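Long-range contact in uncharacterized protein RPA4178 (Rhodopseudomonas palustris, PDB 3LAG), which is of unknown function but belongs to the cupin family and binds nickel and calcium ions: residues M37-P43 with R67-A73. Numbering follows the deposited sequence. Where two conformers were deposited one is given.
Sequences MDYVVVP and RSYARKA. With CA (calcium ion), chain D.
Strands 39-43 and 69-71 illustrate antiparallel edge pairing in the beta barrel of the cupin fold, their axes approaching to 4.7 Å with N-to-C directions 146° apart. Tyr39 with Arg71 and Val41 with Tyr69 are hydrogen-bonded pairs; Val40 and Ala70 form the non-hydrogen-bonded pair between them, CA to CA 4.5 Å. Tyr39 N donates to Arg71 O (3.0 Å), Arg71 N to Tyr39 O (2.9 Å), Val41 N to Tyr69 O (2.9 Å) and Tyr69 N to Val41 O (3.1 Å).

On the nickel-side face, which carries Tyr39, Val41, Tyr69 and Arg71, both tyrosines take chi1 p, laying each ring across the partner strand: Arg71 CB sits 3.6 Å from the Tyr39 ring centroid and Val41 CB 3.8 Å from that of Tyr69, CH-pi contacts over ring faces. Val40 and Ala70 occupy the opposite face, which meets the second subunit. Beyond the strands, Asp38 (chi1 m) accepts from Ala73 N at OD1 (2.8 Å) and its OD2 binds calcium (2.4 Å). Lys72 NZ donates to calcium-bound water 2 (3.1 Å) and water 3 (2.7 Å).

Asp15 and Glu16 of the second subunit also bind this calcium, bridging the dimer. Val40 packs on Val17 and Ser68 OG hydrogen-bonds Gln11, both of that subunit, whereas Tyr39 stacks on His35, a nickel ligand. Strand 39-43 lies between 69-71, outermost within the chain, and 87-94, with backbone hydrogen bonds pairing Val40 with Ile92 and Val42 with Leu90.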
# COMPACT_ATOMS: atom_id res chain seq x y z
N MSE B 37 2.32 14.68 -8.24
CA MSE B 37 3.23 14.04 -7.29
C MSE B 37 3.61 12.66 -7.79
O MSE B 37 2.76 11.93 -8.32
CB MSE B 37 2.58 13.92 -5.91
CG MSE B 37 2.40 15.24 -5.18
SE MSE B 37 1.45 15.04 -3.55
CE MSE B 37 -0.35 15.17 -4.28
N ASP B 38 4.87 12.29 -7.62
CA ASP B 38 5.28 10.90 -7.79
C ASP B 38 4.42 10.05 -6.87
O ASP B 38 4.01 10.50 -5.78
CB ASP B 38 6.74 10.70 -7.42
CG ASP B 38 7.70 11.41 -8.37
OD1 ASP B 38 7.31 11.87 -9.46
OD2 ASP B 38 8.87 11.48 -8.00
N TYR B 39 4.17 8.82 -7.27
CA TYR B 39 3.29 7.97 -6.49
C TYR B 39 3.57 6.49 -6.66
O TYR B 39 4.37 6.08 -7.51
CB TYR B 39 1.81 8.30 -6.75
CG TYR B 39 1.30 8.04 -8.14
CD1 TYR B 39 0.56 6.89 -8.43
CD2 TYR B 39 1.51 8.95 -9.17
CE1 TYR B 39 0.07 6.66 -9.69
CE2 TYR B 39 1.02 8.72 -10.44
CZ TYR B 39 0.30 7.58 -10.69
OH TYR B 39 -0.20 7.36 -11.95
N VAL B 40 2.92 5.72 -5.80
CA VAL B 40 2.97 4.27 -5.82
C VAL B 40 1.53 3.76 -5.85
O VAL B 40 0.66 4.28 -5.15
CB VAL B 40 3.66 3.74 -4.54
CG1 VAL B 40 3.56 2.20 -4.42
CG2 VAL B 40 5.11 4.20 -4.47
N VAL B 41 1.30 2.76 -6.69
CA VAL B 41 0.02 2.08 -6.73
C VAL B 41 0.16 0.73 -6.05
O VAL B 41 1.09 -0.03 -6.34
CB VAL B 41 -0.43 1.85 -8.19
CG1 VAL B 41 -1.75 1.07 -8.26
CG2 VAL B 41 -0.53 3.18 -8.93
N VAL B 42 -0.76 0.44 -5.13
CA VAL B 42 -0.83 -0.87 -4.50
C VAL B 42 -2.18 -1.49 -4.83
O VAL B 42 -3.20 -1.11 -4.25
CB VAL B 42 -0.68 -0.80 -2.96
CG1 VAL B 42 -0.71 -2.20 -2.37
CG2 VAL B 42 0.61 -0.09 -2.59
N PRO B 43 -2.19 -2.42 -5.79
CA PRO B 43 -3.46 -3.07 -6.09
C PRO B 43 -3.89 -3.96 -4.93
O PRO B 43 -3.09 -4.71 -4.37
CB PRO B 43 -3.14 -3.93 -7.32
CG PRO B 43 -1.91 -3.27 -7.93
CD PRO B 43 -1.13 -2.83 -6.72
N ARG B 67 1.26 -6.35 -5.74
CA ARG B 67 2.41 -6.03 -6.58
C ARG B 67 2.41 -4.55 -6.87
O ARG B 67 1.74 -4.10 -7.81
CB ARG B 67 2.36 -6.82 -7.89
CG ARG B 67 2.60 -8.29 -7.71
CD ARG B 67 3.73 -8.54 -6.71
NE ARG B 67 5.00 -7.94 -7.10
CZ ARG B 67 6.17 -8.26 -6.56
NH1 ARG B 67 6.23 -9.21 -5.63
NH2 ARG B 67 7.28 -7.66 -6.95
N SER B 68 3.13 -3.80 -6.06
CA SER B 68 3.16 -2.35 -6.16
C SER B 68 4.01 -1.90 -7.33
O SER B 68 4.87 -2.64 -7.84
CB SER B 68 3.68 -1.74 -4.85
OG SER B 68 5.09 -1.90 -4.71
N TYR B 69 3.76 -0.68 -7.78
CA TYR B 69 4.59 -0.08 -8.81
C TYR B 69 4.61 1.42 -8.65
O TYR B 69 3.71 2.00 -8.04
CB TYR B 69 4.15 -0.50 -10.20
CG TYR B 69 2.72 -0.20 -10.58
CD1 TYR B 69 2.37 1.02 -11.15
CD2 TYR B 69 1.72 -1.15 -10.42
CE1 TYR B 69 1.08 1.29 -11.55
CE2 TYR B 69 0.42 -0.90 -10.81
CZ TYR B 69 0.10 0.33 -11.37
OH TYR B 69 -1.19 0.60 -11.75
N ALA B 70 5.65 2.03 -9.21
CA ALA B 70 5.92 3.45 -9.06
C ALA B 70 5.58 4.19 -10.34
O ALA B 70 5.75 3.66 -11.45
CB ALA B 70 7.38 3.68 -8.70
N ARG B 71 5.13 5.43 -10.18
CA ARG B 71 4.79 6.30 -11.29
C ARG B 71 5.31 7.70 -10.99
O ARG B 71 5.50 8.08 -9.83
CB ARG B 71 3.28 6.33 -11.51
CG ARG B 71 2.71 5.01 -12.03
CD ARG B 71 3.14 4.79 -13.45
NE ARG B 71 2.62 3.57 -14.08
CZ ARG B 71 3.30 2.44 -14.19
NH1 ARG B 71 4.52 2.32 -13.66
NH2 ARG B 71 2.75 1.42 -14.84
N LYS B 72 5.54 8.47 -12.05
CA LYS B 72 6.09 9.82 -11.94
C LYS B 72 5.03 10.89 -12.09
O LYS B 72 4.07 10.74 -12.85
CB LYS B 72 7.11 10.04 -13.05
CG LYS B 72 8.40 9.26 -12.89
CD LYS B 72 9.36 10.01 -11.99
CE LYS B 72 10.76 9.44 -12.11
NZ LYS B 72 11.71 10.28 -11.34
N ALA B 73 5.22 11.99 -11.37
CA ALA B 73 4.47 13.21 -11.64
C ALA B 73 4.52 13.45 -13.14
O ALA B 73 5.56 13.29 -13.78
CB ALA B 73 5.08 14.38 -10.89
CA CA D . 11.03 12.42 -7.52
O HOH W 1 -0.48 4.90 -13.62
O HOH W 2 11.33 12.94 -9.87
O HOH W 3 10.92 10.12 -8.79